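Local coordinates for protein glycoside hydrolase family 5 (Aspergillus oryzae, PDB 6LA0) that acts as a rutinosidase of glycoside hydrolase family 5 and probably also releases glucose from the non-reducing ends of (1->3)-beta-D-glucans, at residues L207-A212 with Q245-N249; L251-A255 with G290-V294; F266-S272 with Q302-S308. Numbering follows the deposited sequence.

Contact 1. Residues L207-A212 with Q245-N249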
ATOM      1  N   LEU A 207      10.775 -12.840  -7.015  1.00 28.36           N
ATOM      2  CA  LEU A 207      11.363 -13.225  -5.738  1.00 26.15           C
ATOM      3  C   LEU A 207      11.867 -14.654  -5.849  1.00 25.59           C
ATOM      4  O   LEU A 207      11.080 -15.567  -6.115  1.00 24.51           O
ATOM      5  CB  LEU A 207      10.347 -13.114  -4.589  1.00 24.52           C
ATOM      6  CG  LEU A 207      10.822 -13.370  -3.148  1.00 23.89           C
ATOM      7  CD1 LEU A 207      11.828 -12.330  -2.646  1.00 23.00           C
ATOM      8  CD2 LEU A 207       9.629 -13.465  -2.194  1.00 24.21           C
ATOM      9  N   SER A 208      13.171 -14.842  -5.635  1.00 25.01           N
ATOM     10  CA  SER A 208      13.784 -16.162  -5.633  1.00 29.17           C
ATOM     11  C   SER A 208      13.389 -16.939  -4.377  1.00 28.63           C
ATOM     12  O   SER A 208      12.919 -16.371  -3.390  1.00 23.09           O
ATOM     13  CB  SER A 208      15.306 -16.045  -5.699  1.00 20.92           C
ATOM     14  OG  SER A 208      15.838 -15.622  -4.446  1.00 28.18           O
ATOM     15  N   ASP A 209      13.585 -18.265  -4.425  1.00 25.41           N
ATOM     16  CA  ASP A 209      13.330 -19.064  -3.228  1.00 27.39           C
ATOM     17  C   ASP A 209      14.299 -18.714  -2.104  1.00 25.06           C
ATOM     18  O   ASP A 209      13.923 -18.750  -0.929  1.00 21.92           O
ATOM     19  CB  ASP A 209      13.412 -20.555  -3.544  1.00 31.25           C
ATOM     20  CG  ASP A 209      12.371 -20.991  -4.542  1.00 35.33           C
ATOM     21  OD1 ASP A 209      11.178 -20.621  -4.386  1.00 29.44           O
ATOM     22  OD2 ASP A 209      12.753 -21.697  -5.494  1.00 44.04           O
ATOM     23  N   ARG A 210      15.540 -18.376  -2.443  1.00 24.78           N
ATOM     24  CA  ARG A 210      16.490 -17.929  -1.432  1.00 26.98           C
ATOM     25  C   ARG A 210      15.993 -16.672  -0.722  1.00 26.67           C
ATOM     26  O   ARG A 210      16.013 -16.590   0.513  1.00 25.56           O
ATOM     27  CB  ARG A 210      17.847 -17.672  -2.082  1.00 32.43           C
ATOM     28  CG  ARG A 210      18.900 -17.248  -1.100  1.00 34.23           C
ATOM     29  CD  ARG A 210      20.294 -17.480  -1.641  1.00 34.42           C
ATOM     30  NE  ARG A 210      21.285 -17.014  -0.678  1.00 38.16           N
ATOM     31  CZ  ARG A 210      21.925 -15.852  -0.770  1.00 35.49           C
ATOM     32  NH1 ARG A 210      21.682 -15.033  -1.797  1.00 35.28           N
ATOM     33  NH2 ARG A 210      22.811 -15.514   0.161  1.00 38.49           N
ATOM     34  N   GLY A 211      15.550 -15.675  -1.496  1.00 26.00           N
ATOM     35  CA  GLY A 211      14.992 -14.469  -0.906  1.00 23.60           C
ATOM     36  C   GLY A 211      13.709 -14.724  -0.139  1.00 22.96           C
ATOM     37  O   GLY A 211      13.430 -14.047   0.850  1.00 22.59           O
ATOM     38  N   ALA A 212      12.925 -15.717  -0.565  1.00 23.93           N
ATOM     39  CA  ALA A 212      11.683 -16.041   0.134  1.00 21.19           C
ATOM     40  C   ALA A 212      11.933 -16.629   1.521  1.00 20.54           C
ATOM     41  O   ALA A 212      11.096 -16.471   2.415  1.00 18.86           O
ATOM     42  CB  ALA A 212      10.842 -17.006  -0.707  1.00 24.72           C
ATOM     43  N   GLN A 245      -1.330 -19.410  -2.167  1.00 15.98           N
ATOM     44  CA  GLN A 245      -1.029 -20.828  -1.980  1.00 20.53           C
ATOM     45  C   GLN A 245       0.469 -21.110  -1.856  1.00 23.37           C
ATOM     46  O   GLN A 245       0.847 -22.151  -1.298  1.00 22.86           O
ATOM     47  CB  GLN A 245      -1.623 -21.646  -3.132  1.00 21.49           C
ATOM     48  CG  GLN A 245      -3.136 -21.698  -3.090  1.00 19.97           C
ATOM     49  CD  GLN A 245      -3.780 -20.636  -3.963  1.00 24.78           C
ATOM     50  OE1 GLN A 245      -3.322 -19.482  -4.017  1.00 21.05           O
ATOM     51  NE2 GLN A 245      -4.847 -21.014  -4.651  1.00 16.62           N
ATOM     52  N   TYR A 246       1.324 -20.216  -2.365  1.00 22.04           N
ATOM     53  CA  TYR A 246       2.768 -20.385  -2.244  1.00 21.37           C
ATOM     54  C   TYR A 246       3.225 -20.283  -0.795  1.00 23.72           C
ATOM     55  O   TYR A 246       4.210 -20.924  -0.414  1.00 25.91           O
ATOM     56  CB  TYR A 246       3.494 -19.332  -3.102  1.00 23.92           C
ATOM     57  CG  TYR A 246       5.012 -19.337  -2.989  1.00 26.91           C
ATOM     58  CD1 TYR A 246       5.657 -18.644  -1.961  1.00 23.82           C
ATOM     59  CD2 TYR A 246       5.805 -20.032  -3.907  1.00 28.67           C
ATOM     60  CE1 TYR A 246       7.048 -18.645  -1.841  1.00 23.08           C
ATOM     61  CE2 TYR A 246       7.199 -20.035  -3.798  1.00 29.04           C
ATOM     62  CZ  TYR A 246       7.810 -19.333  -2.766  1.00 26.99           C
ATOM     63  OH  TYR A 246       9.184 -19.319  -2.634  1.00 29.56           O
ATOM     64  N   TRP A 247       2.534 -19.484   0.019  1.00 20.82           N
ATOM     65  CA  TRP A 247       2.947 -19.223   1.392  1.00 20.32           C
ATOM     66  C   TRP A 247       2.154 -20.012   2.418  1.00 20.78           C
ATOM     67  O   TRP A 247       2.612 -20.163   3.559  1.00 19.73           O
ATOM     68  CB  TRP A 247       2.790 -17.730   1.733  1.00 18.84           C
ATOM     69  CG  TRP A 247       3.592 -16.797   0.867  1.00 22.42           C
ATOM     70  CD1 TRP A 247       3.125 -16.027  -0.166  1.00 20.54           C
ATOM     71  CD2 TRP A 247       4.995 -16.508   0.978  1.00 22.03           C
ATOM     72  NE1 TRP A 247       4.151 -15.306  -0.719  1.00 20.06           N
ATOM     73  CE2 TRP A 247       5.309 -15.574  -0.034  1.00 19.14           C
ATOM     74  CE3 TRP A 247       6.016 -16.956   1.825  1.00 21.73           C
ATOM     75  CZ2 TRP A 247       6.603 -15.079  -0.220  1.00 20.40           C
ATOM     76  CZ3 TRP A 247       7.299 -16.462   1.641  1.00 18.48           C
ATOM     77  CH2 TRP A 247       7.580 -15.529   0.626  1.00 23.42           C
ATOM     78  N   SER A 248       0.974 -20.498   2.045  1.00 22.52           N
ATOM     79  CA  SER A 248       0.013 -20.904   3.060  1.00 18.25           C
ATOM     80  C   SER A 248       0.459 -22.155   3.809  1.00 23.60           C
ATOM     81  O   SER A 248       0.105 -22.330   4.980  1.00 22.93           O
ATOM     82  CB  SER A 248      -1.354 -21.113   2.417  1.00 21.58           C
ATOM     83  OG  SER A 248      -1.376 -22.280   1.628  1.00 22.39           O
ATOM     84  N   ASN A 249       1.244 -23.021   3.188  1.00 24.16           N
ATOM     85  CA  ASN A 249       1.641 -24.228   3.898  1.00 25.08           C
ATOM     86  C   ASN A 249       2.963 -24.070   4.628  1.00 27.55           C
ATOM     87  O   ASN A 249       3.425 -25.028   5.254  1.00 26.95           O
ATOM     88  CB  ASN A 249       1.686 -25.420   2.943  1.00 27.16           C
ATOM     89  CG  ASN A 249       0.299 -25.940   2.630  1.00 35.83           C
ATOM     90  OD1 ASN A 249      -0.215 -25.758   1.519  1.00 38.77           O
ATOM     91  ND2 ASN A 249      -0.340 -26.543   3.627  1.00 36.50           N
TER
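The indole of W247 brings its six-membered ring against L207 and A212: CZ2 lies 4.0 Å from L207 CD2, which sits at the edge of the ring, and CH2 is 3.8 Å from A212 CB. The W247 CA-to-CB bond points sideways, so it is the length of the indole that carries it across to the other segment. Its polar end is satisfied elsewhere, W247 NE1 donating to the backbone oxygen of G239. Y246 uses the same alanine differently. A212 CB lies near the plane of the phenol, 3.4 Å from Y246 OH and 4.3 Å from Y246 CE1. That hydroxyl donates to the carboxylate of D209, with Y246 OH and D209 OD1 3.0 Å apart, on the solvent-exposed side of an otherwise apolar contact. A methyl group suits position 212, where it touches both aromatic side chains; the CA atoms of A212 and W247 are 9.4 Å apart.

The start of helix 209-229 is well defined here. S208 is its N-cap: S208 OG accepts from G211 N at 3.0 Å, while the first backbone bond, A212 N to S208 O, measures 2.9 Å. Glycine fits at 211, since a beta carbon there would crowd L207 CD1. K242, just before the short helix 244-248, makes a cation-pi contact with Y246 and donates to L207 O. The start of helix 209-229 is thus met by the aromatic side chains of helix 244-248, which follows the next strand, 235-237; such contacts between successive alpha segments belong to the helical layer round the (beta/alpha)8 (TIM) barrel of this family.

Contact 2. Residues L251-A255 with G290-V294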
ATOM      1  N   LEU A 251       3.075 -21.707   7.013  1.00 23.26           N
ATOM      2  CA  LEU A 251       2.654 -20.939   8.175  1.00 20.68           C
ATOM      3  C   LEU A 251       1.571 -21.659   8.964  1.00 20.29           C
ATOM      4  O   LEU A 251       0.631 -22.208   8.369  1.00 23.84           O
ATOM      5  CB  LEU A 251       2.132 -19.561   7.742  1.00 23.94           C
ATOM      6  CG  LEU A 251       3.168 -18.663   7.068  1.00 22.94           C
ATOM      7  CD1 LEU A 251       2.489 -17.740   6.069  1.00 22.99           C
ATOM      8  CD2 LEU A 251       3.967 -17.877   8.133  1.00 19.06           C
ATOM      9  N   PRO A 252       1.661 -21.658  10.297  1.00 21.59           N
ATOM     10  CA  PRO A 252       0.620 -22.304  11.110  1.00 22.79           C
ATOM     11  C   PRO A 252      -0.758 -21.705  10.862  1.00 24.41           C
ATOM     12  O   PRO A 252      -0.908 -20.490  10.691  1.00 23.82           O
ATOM     13  CB  PRO A 252       1.084 -22.058  12.555  1.00 22.04           C
ATOM     14  CG  PRO A 252       2.536 -21.699  12.463  1.00 24.76           C
ATOM     15  CD  PRO A 252       2.741 -21.070  11.123  1.00 18.02           C
ATOM     16  N   ALA A 253      -1.771 -22.583  10.868  1.00 23.41           N
ATOM     17  CA  ALA A 253      -3.134 -22.183  10.531  1.00 22.18           C
ATOM     18  C   ALA A 253      -3.674 -21.103  11.461  1.00 25.40           C
ATOM     19  O   ALA A 253      -4.484 -20.268  11.035  1.00 26.51           O
ATOM     20  CB  ALA A 253      -4.054 -23.404  10.552  1.00 26.38           C
ATOM     21  N   ASP A 254      -3.234 -21.081  12.718  1.00 21.90           N
ATOM     22  CA  ASP A 254      -3.791 -20.143  13.684  1.00 23.30           C
ATOM     23  C   ASP A 254      -3.133 -18.764  13.662  1.00 24.70           C
ATOM     24  O   ASP A 254      -3.446 -17.939  14.527  1.00 26.74           O
ATOM     25  CB  ASP A 254      -3.699 -20.729  15.100  1.00 26.52           C
ATOM     26  CG  ASP A 254      -4.738 -21.806  15.350  1.00 28.29           C
ATOM     27  OD1 ASP A 254      -5.662 -21.944  14.517  1.00 28.43           O
ATOM     28  OD2 ASP A 254      -4.631 -22.511  16.381  1.00 26.06           O
ATOM     29  N   ALA A 255      -2.226 -18.485  12.732  1.00 21.50           N
ATOM     30  CA  ALA A 255      -1.738 -17.117  12.606  1.00 21.01           C
ATOM     31  C   ALA A 255      -2.900 -16.187  12.266  1.00 20.28           C
ATOM     32  O   ALA A 255      -3.744 -16.511  11.426  1.00 21.03           O
ATOM     33  CB  ALA A 255      -0.659 -17.024  11.527  1.00 23.09           C
ATOM     34  N   GLY A 290      -8.304 -20.729   0.875  1.00 18.24           N
ATOM     35  CA  GLY A 290      -9.172 -20.670   2.041  1.00 18.00           C
ATOM     36  C   GLY A 290      -8.510 -20.912   3.394  1.00 18.84           C
ATOM     37  O   GLY A 290      -9.177 -20.757   4.422  1.00 18.69           O
ATOM     38  N   LYS A 291      -7.242 -21.323   3.437  1.00 15.35           N
ATOM     39  CA  LYS A 291      -6.580 -21.458   4.735  1.00 20.53           C
ATOM     40  C   LYS A 291      -6.360 -20.088   5.374  1.00 17.39           C
ATOM     41  O   LYS A 291      -6.449 -19.955   6.599  1.00 20.30           O
ATOM     42  CB  LYS A 291      -5.250 -22.209   4.591  1.00 18.81           C
ATOM     43  CG  LYS A 291      -4.565 -22.517   5.939  1.00 22.32           C
ATOM     44  CD  LYS A 291      -3.143 -23.040   5.761  1.00 18.87           C
ATOM     45  CE  LYS A 291      -2.510 -23.343   7.120  1.00 24.39           C
ATOM     46  NZ  LYS A 291      -1.132 -23.906   6.998  1.00 24.11           N
ATOM     47  N   PHE A 292      -6.102 -19.063   4.560  1.00 19.17           N
ATOM     48  CA  PHE A 292      -6.022 -17.671   4.988  1.00 17.67           C
ATOM     49  C   PHE A 292      -6.786 -16.795   4.007  1.00 17.94           C
ATOM     50  O   PHE A 292      -6.853 -17.112   2.819  1.00 20.78           O
ATOM     51  CB  PHE A 292      -4.567 -17.185   5.065  1.00 19.13           C
ATOM     52  CG  PHE A 292      -3.716 -17.949   6.040  1.00 16.80           C
ATOM     53  CD1 PHE A 292      -3.820 -17.714   7.404  1.00 22.37           C
ATOM     54  CD2 PHE A 292      -2.785 -18.870   5.586  1.00 18.41           C
ATOM     55  CE1 PHE A 292      -3.021 -18.408   8.309  1.00 20.75           C
ATOM     56  CE2 PHE A 292      -1.982 -19.581   6.482  1.00 22.82           C
ATOM     57  CZ  PHE A 292      -2.100 -19.350   7.843  1.00 20.79           C
ATOM     58  N   PRO A 293      -7.348 -15.678   4.469  1.00 17.00           N
ATOM     59  CA  PRO A 293      -8.111 -14.796   3.575  1.00 21.05           C
ATOM     60  C   PRO A 293      -7.213 -13.853   2.775  1.00 20.77           C
ATOM     61  O   PRO A 293      -6.031 -13.652   3.076  1.00 18.58           O
ATOM     62  CB  PRO A 293      -9.008 -14.015   4.545  1.00 17.36           C
ATOM     63  CG  PRO A 293      -8.167 -13.910   5.802  1.00 19.08           C
ATOM     64  CD  PRO A 293      -7.337 -15.187   5.862  1.00 20.92           C
ATOM     65  N   VAL A 294      -7.818 -13.248   1.742  1.00 18.94           N
ATOM     66  CA  VAL A 294      -7.118 -12.408   0.771  1.00 17.30           C
ATOM     67  C   VAL A 294      -7.782 -11.036   0.692  1.00 19.06           C
ATOM     68  O   VAL A 294      -9.013 -10.935   0.644  1.00 17.56           O
ATOM     69  CB  VAL A 294      -7.106 -13.060  -0.629  1.00 17.99           C
ATOM     70  CG1 VAL A 294      -6.475 -12.119  -1.642  1.00 16.81           C
ATOM     71  CG2 VAL A 294      -6.374 -14.394  -0.603  1.00 18.73           C
TER
HETATM   72  O   HOH W   1      -1.453 -25.576   9.598  1.00 19.21           O
HETATM   73  O   HOH W   2      -6.027 -20.804   9.241  1.00 32.86           O
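Two loops that lead into the adjacent parallel strands 257-265 and 294-303 meet here, at the N-terminal end of the strands of the TIM barrel. The first contains a type I beta turn from P252 to A255, closed by A255 N donating to P252 O at 3.2 Å.

Apolar packing centres on F292, whose ring reaches into the curve of this turn. Its CZ lies 4.2 Å from L251 CB and its CE1 4.2 Å from A255 CB, while outside the two segments it also touches L257 and helix 244-248. L251 in turn packs on helix 209-229. A flat aromatic ring suits the place because its edge tolerates carbonyl oxygens: P252 O is 3.3 Å from F292 CZ and A255 O 3.7 Å from F292 CE1, both near the ring plane, where the weakly positive C-H groups point.

Direct polar bonding falls to K291. With all four chi angles trans, the chain is fully extended and passes A253, whose CB is 3.8 Å from K291 CE. This extended side chain carries the ammonium to L251 O, 2.8 Å from K291 NZ, and also to S248 O of helix 244-248.

Water mediates the rest. One molecule accepts from K291 NZ at 3.1 Å and weakly from A253 N at 3.3 Å; the other donates to both backbone oxygens, 2.4 Å from A253 O and 2.8 Å from K291 O.

Contact 3. Residues F266-S272 with Q302-S308. With NAG (2-acetamido-2-deoxy-beta-D-glucopyranose), chain G.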
ATOM      1  N   PHE A 266      -1.296  -1.719 -16.288  1.00 18.91           N
ATOM      2  CA  PHE A 266      -0.700  -0.727 -17.181  1.00 20.41           C
ATOM      3  C   PHE A 266       0.471  -1.273 -18.000  1.00 24.42           C
ATOM      4  O   PHE A 266       0.896  -0.608 -18.953  1.00 23.34           O
ATOM      5  CB  PHE A 266      -0.265   0.514 -16.386  1.00 17.50           C
ATOM      6  CG  PHE A 266       0.680   0.215 -15.252  1.00 22.12           C
ATOM      7  CD1 PHE A 266       2.055   0.258 -15.445  1.00 25.54           C
ATOM      8  CD2 PHE A 266       0.189  -0.099 -13.992  1.00 16.46           C
ATOM      9  CE1 PHE A 266       2.936  -0.008 -14.391  1.00 31.12           C
ATOM     10  CE2 PHE A 266       1.071  -0.374 -12.922  1.00 20.30           C
ATOM     11  CZ  PHE A 266       2.444  -0.328 -13.130  1.00 24.32           C
ATOM     12  N   GLU A 267       1.001  -2.456 -17.683  1.00 22.58           N
ATOM     13  CA  GLU A 267       1.994  -3.085 -18.550  1.00 26.75           C
ATOM     14  C   GLU A 267       1.528  -4.439 -19.089  1.00 27.73           C
ATOM     15  O   GLU A 267       2.349  -5.238 -19.555  1.00 31.44           O
ATOM     16  CB  GLU A 267       3.339  -3.226 -17.832  1.00 31.11           C
ATOM     17  CG  GLU A 267       3.251  -3.385 -16.323  1.00 37.39           C
ATOM     18  CD  GLU A 267       4.590  -3.173 -15.634  1.00 46.58           C
ATOM     19  OE1 GLU A 267       4.718  -3.524 -14.434  1.00 51.47           O
ATOM     20  OE2 GLU A 267       5.513  -2.642 -16.293  1.00 47.73           O
ATOM     21  N   ARG A 268       0.226  -4.711 -19.065  1.00 23.06           N
ATOM     22  CA  ARG A 268      -0.321  -5.932 -19.638  1.00 26.03           C
ATOM     23  C   ARG A 268      -1.134  -5.641 -20.893  1.00 27.24           C
ATOM     24  O   ARG A 268      -1.808  -4.605 -20.987  1.00 24.24           O
ATOM     25  CB  ARG A 268      -1.182  -6.664 -18.614  1.00 28.15           C
ATOM     26  CG  ARG A 268      -0.340  -7.428 -17.605  1.00 29.13           C
ATOM     27  CD  ARG A 268      -1.083  -7.619 -16.300  1.00 28.76           C
ATOM     28  NE  ARG A 268      -2.156  -8.594 -16.430  1.00 34.54           N
ATOM     29  CZ  ARG A 268      -3.066  -8.825 -15.491  1.00 28.62           C
ATOM     30  NH1 ARG A 268      -3.039  -8.152 -14.338  1.00 25.09           N
ATOM     31  NH2 ARG A 268      -3.999  -9.732 -15.709  1.00 27.31           N
ATOM     32  N   ASN A 269      -1.082  -6.571 -21.849  1.00 32.42           N
ATOM     33  CA  ASN A 269      -1.776  -6.420 -23.125  1.00 24.77           C
ATOM     34  C   ASN A 269      -3.281  -6.571 -22.943  1.00 28.23           C
ATOM     35  O   ASN A 269      -3.841  -7.656 -23.129  1.00 27.20           O
ATOM     36  CB  ASN A 269      -1.253  -7.430 -24.150  1.00 32.63           C
ATOM     37  CG  ASN A 269      -1.720  -7.127 -25.572  1.00 37.04           C
ATOM     38  OD1 ASN A 269      -2.661  -6.354 -25.783  1.00 34.54           O
ATOM     39  ND2 ASN A 269      -1.063  -7.741 -26.558  1.00 40.26           N
ATOM     40  N   VAL A 270      -3.934  -5.460 -22.624  1.00 22.55           N
ATOM     41  CA  VAL A 270      -5.360  -5.399 -22.335  1.00 23.79           C
ATOM     42  C   VAL A 270      -5.808  -3.980 -22.661  1.00 21.92           C
ATOM     43  O   VAL A 270      -4.996  -3.049 -22.667  1.00 22.21           O
ATOM     44  CB  VAL A 270      -5.640  -5.804 -20.858  1.00 26.80           C
ATOM     45  CG1 VAL A 270      -4.947  -4.854 -19.879  1.00 24.79           C
ATOM     46  CG2 VAL A 270      -7.136  -5.908 -20.565  1.00 23.64           C
ATOM     47  N   THR A 271      -7.092  -3.816 -22.968  1.00 20.59           N
ATOM     48  CA  THR A 271      -7.670  -2.527 -23.323  1.00 20.97           C
ATOM     49  C   THR A 271      -8.770  -2.175 -22.335  1.00 20.90           C
ATOM     50  O   THR A 271      -9.259  -3.030 -21.590  1.00 20.92           O
ATOM     51  CB  THR A 271      -8.257  -2.529 -24.744  1.00 24.73           C
ATOM     52  OG1 THR A 271      -9.330  -3.475 -24.817  1.00 22.56           O
ATOM     53  CG2 THR A 271      -7.198  -2.903 -25.765  1.00 24.09           C
ATOM     54  N   SER A 272      -9.168  -0.903 -22.329  1.00 19.38           N
ATOM     55  CA  SER A 272     -10.295  -0.509 -21.488  1.00 19.72           C
ATOM     56  C   SER A 272     -11.543  -1.338 -21.821  1.00 18.45           C
ATOM     57  O   SER A 272     -12.301  -1.740 -20.923  1.00 18.16           O
ATOM     58  CB  SER A 272     -10.563   0.992 -21.659  1.00 21.56           C
ATOM     59  OG  SER A 272      -9.538   1.743 -21.014  1.00 18.19           O
ATOM     60  N   GLN A 302      -5.805   1.746 -15.216  1.00 20.07           N
ATOM     61  CA  GLN A 302      -5.091   2.074 -16.450  1.00 19.63           C
ATOM     62  C   GLN A 302      -4.610   0.798 -17.115  1.00 17.58           C
ATOM     63  O   GLN A 302      -4.039  -0.073 -16.455  1.00 17.20           O
ATOM     64  CB  GLN A 302      -3.892   2.991 -16.207  1.00 17.77           C
ATOM     65  CG  GLN A 302      -3.230   3.377 -17.526  1.00 18.29           C
ATOM     66  CD  GLN A 302      -1.789   3.816 -17.412  1.00 23.28           C
ATOM     67  OE1 GLN A 302      -1.358   4.377 -16.390  1.00 20.36           O
ATOM     68  NE2 GLN A 302      -1.024   3.570 -18.471  1.00 18.62           N
ATOM     69  N   THR A 303      -4.844   0.678 -18.423  1.00 20.42           N
ATOM     70  CA  THR A 303      -4.384  -0.475 -19.181  1.00 17.97           C
ATOM     71  C   THR A 303      -3.214  -0.053 -20.058  1.00 20.89           C
ATOM     72  O   THR A 303      -2.971   1.136 -20.272  1.00 22.17           O
ATOM     73  CB  THR A 303      -5.519  -1.066 -20.027  1.00 21.33           C
ATOM     74  OG1 THR A 303      -6.007  -0.062 -20.930  1.00 19.77           O
ATOM     75  CG2 THR A 303      -6.656  -1.517 -19.120  1.00 19.12           C
ATOM     76  N   LEU A 304      -2.458  -1.035 -20.545  1.00 19.91           N
ATOM     77  CA  LEU A 304      -1.334  -0.676 -21.400  1.00 23.70           C
ATOM     78  C   LEU A 304      -1.814  -0.009 -22.687  1.00 22.07           C
ATOM     79  O   LEU A 304      -1.233   0.996 -23.120  1.00 24.87           O
ATOM     80  CB  LEU A 304      -0.478  -1.900 -21.710  1.00 24.18           C
ATOM     81  CG  LEU A 304       0.703  -1.668 -22.652  1.00 25.88           C
ATOM     82  CD1 LEU A 304       1.658  -0.632 -22.069  1.00 24.01           C
ATOM     83  CD2 LEU A 304       1.423  -2.978 -22.911  1.00 28.72           C
ATOM     84  N   TYR A 305      -2.898  -0.520 -23.286  1.00 18.54           N
ATOM     85  CA  TYR A 305      -3.383  -0.040 -24.583  1.00 21.33           C
ATOM     86  C   TYR A 305      -4.792   0.545 -24.504  1.00 20.15           C
ATOM     87  O   TYR A 305      -5.590   0.185 -23.633  1.00 19.06           O
ATOM     88  CB  TYR A 305      -3.379  -1.169 -25.625  1.00 23.82           C
ATOM     89  CG  TYR A 305      -2.014  -1.736 -25.915  1.00 24.86           C
ATOM     90  CD1 TYR A 305      -1.018  -0.944 -26.465  1.00 27.42           C
ATOM     91  CD2 TYR A 305      -1.716  -3.064 -25.624  1.00 25.99           C
ATOM     92  CE1 TYR A 305       0.235  -1.460 -26.729  1.00 26.52           C
ATOM     93  CE2 TYR A 305      -0.464  -3.586 -25.888  1.00 28.48           C
ATOM     94  CZ  TYR A 305       0.503  -2.776 -26.442  1.00 28.68           C
ATOM     95  OH  TYR A 305       1.754  -3.277 -26.710  1.00 29.25           O
ATOM     96  N   GLN A 306      -5.072   1.485 -25.416  1.00 21.49           N
ATOM     97  CA  GLN A 306      -6.418   1.974 -25.724  1.00 17.50           C
ATOM     98  C   GLN A 306      -7.218   2.356 -24.478  1.00 21.42           C
ATOM     99  O   GLN A 306      -8.307   1.842 -24.223  1.00 18.52           O
ATOM    100  CB  GLN A 306      -7.176   0.936 -26.554  1.00 23.59           C
ATOM    101  CG  GLN A 306      -6.648   0.821 -27.960  1.00 30.04           C
ATOM    102  CD  GLN A 306      -7.464  -0.129 -28.795  1.00 37.01           C
ATOM    103  OE1 GLN A 306      -8.512   0.244 -29.329  1.00 45.17           O
ATOM    104  NE2 GLN A 306      -6.993  -1.367 -28.914  1.00 36.83           N
ATOM    105  N   ASN A 307      -6.680   3.310 -23.716  1.00 17.89           N
ATOM    106  CA  ASN A 307      -7.397   3.791 -22.544  1.00 18.06           C
ATOM    107  C   ASN A 307      -8.565   4.680 -22.948  1.00 22.93           C
ATOM    108  O   ASN A 307      -8.445   5.510 -23.855  1.00 20.74           O
ATOM    109  CB  ASN A 307      -6.458   4.564 -21.626  1.00 16.94           C
ATOM    110  CG  ASN A 307      -5.521   3.657 -20.860  1.00 18.64           C
ATOM    111  OD1 ASN A 307      -5.895   3.067 -19.838  1.00 21.81           O
ATOM    112  ND2 ASN A 307      -4.295   3.524 -21.360  1.00 19.18           N
ATOM    113  N   SER A 308      -9.682   4.543 -22.231  1.00 16.24           N
ATOM    114  CA  SER A 308     -10.924   5.215 -22.605  1.00 22.58           C
ATOM    115  C   SER A 308     -11.488   5.984 -21.418  1.00 22.35           C
ATOM    116  O   SER A 308     -11.770   5.387 -20.373  1.00 18.84           O
ATOM    117  CB  SER A 308     -11.949   4.188 -23.110  1.00 23.28           C
ATOM    118  OG  SER A 308     -13.262   4.642 -22.847  1.00 23.87           O
TER
HETATM  119  C1  NAG G 405      -1.442  -7.544 -27.939  1.00 44.82           C
HETATM  120  C2  NAG G 405      -0.324  -7.865 -28.939  1.00 42.25           C
HETATM  121  C3  NAG G 405      -0.830  -7.696 -30.371  1.00 43.54           C
HETATM  122  C4  NAG G 405      -2.095  -8.514 -30.592  1.00 42.67           C
HETATM  123  C5  NAG G 405      -3.142  -8.165 -29.540  1.00 44.89           C
HETATM  124  C6  NAG G 405      -4.373  -9.034 -29.625  1.00 44.96           C
HETATM  125  C7  NAG G 405       2.097  -7.488 -28.799  1.00 42.74           C
HETATM  126  C8  NAG G 405       3.186  -6.489 -28.538  1.00 45.42           C
HETATM  127  N2  NAG G 405       0.844  -7.029 -28.709  1.00 42.15           N
HETATM  128  O3  NAG G 405       0.182  -8.100 -31.289  1.00 41.93           O
HETATM  129  O4  NAG G 405      -2.639  -8.263 -31.885  1.00 46.72           O
HETATM  130  O5  NAG G 405      -2.597  -8.357 -28.227  1.00 43.09           O
HETATM  131  O6  NAG G 405      -4.776  -9.472 -28.334  1.00 51.47           O
HETATM  132  O7  NAG G 405       2.341  -8.654 -29.078  1.00 43.37           O
HETATM  133  O   HOH W   3      -8.494   2.345 -18.587  1.00 16.10           O
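F266, S272 and L304 lose the most surface to this contact. F266 meets the other segment near its backbone, since the end of its side chain leads away: its CA is 3.9 Å from T303 C. L304 points toward the loop and lies against its backbone, CD1 3.2 Å from F266 O and CB 3.1 Å from R268 O. S272 is small, so the two backbones can come close, and its hydroxyl can bond: S308 N donates to S272 OG at 3.1 Å, S272 N bonds weakly to Q306 O at 3.4 Å, and a water links S272 OG to N307 OD1. At the outer surface N269 carries an N-linked GlcNAc, N269 ND2 to NAG C1 1.4 Å. The loops leave the C-terminal ends of parallel strands 257-265 and 294-303, the catalytic end of the barrel in this family; R268 forms a salt bridge to D282 on helix 275-285, T303 packs on L275 of that helix, and S272 O accepts from N315 of helix 312-326.

Overall arrangement
Following the chain, contact 1 opens at the start of helix 209-229 and closes a loop at helix 244-248, after passing through strand 235-237. Contact 2 opens just afterwards, at 251-255, so the two lie in series. Before it closes at 290-294, strand 257-265 has run through the barrel and contact 3 has opened at 266-272; contact 3 closes at 302-308, at the end of strand 294-303 and in the loop that follows, so contacts 2 and 3 cross. They join the same two neighbouring strands at opposite ends, their centres about 34 Å apart. Contacts 1 and 2 touch through S248 and K291, linking the outer helices to the strand entrances, whereas contact 3 stands apart from both.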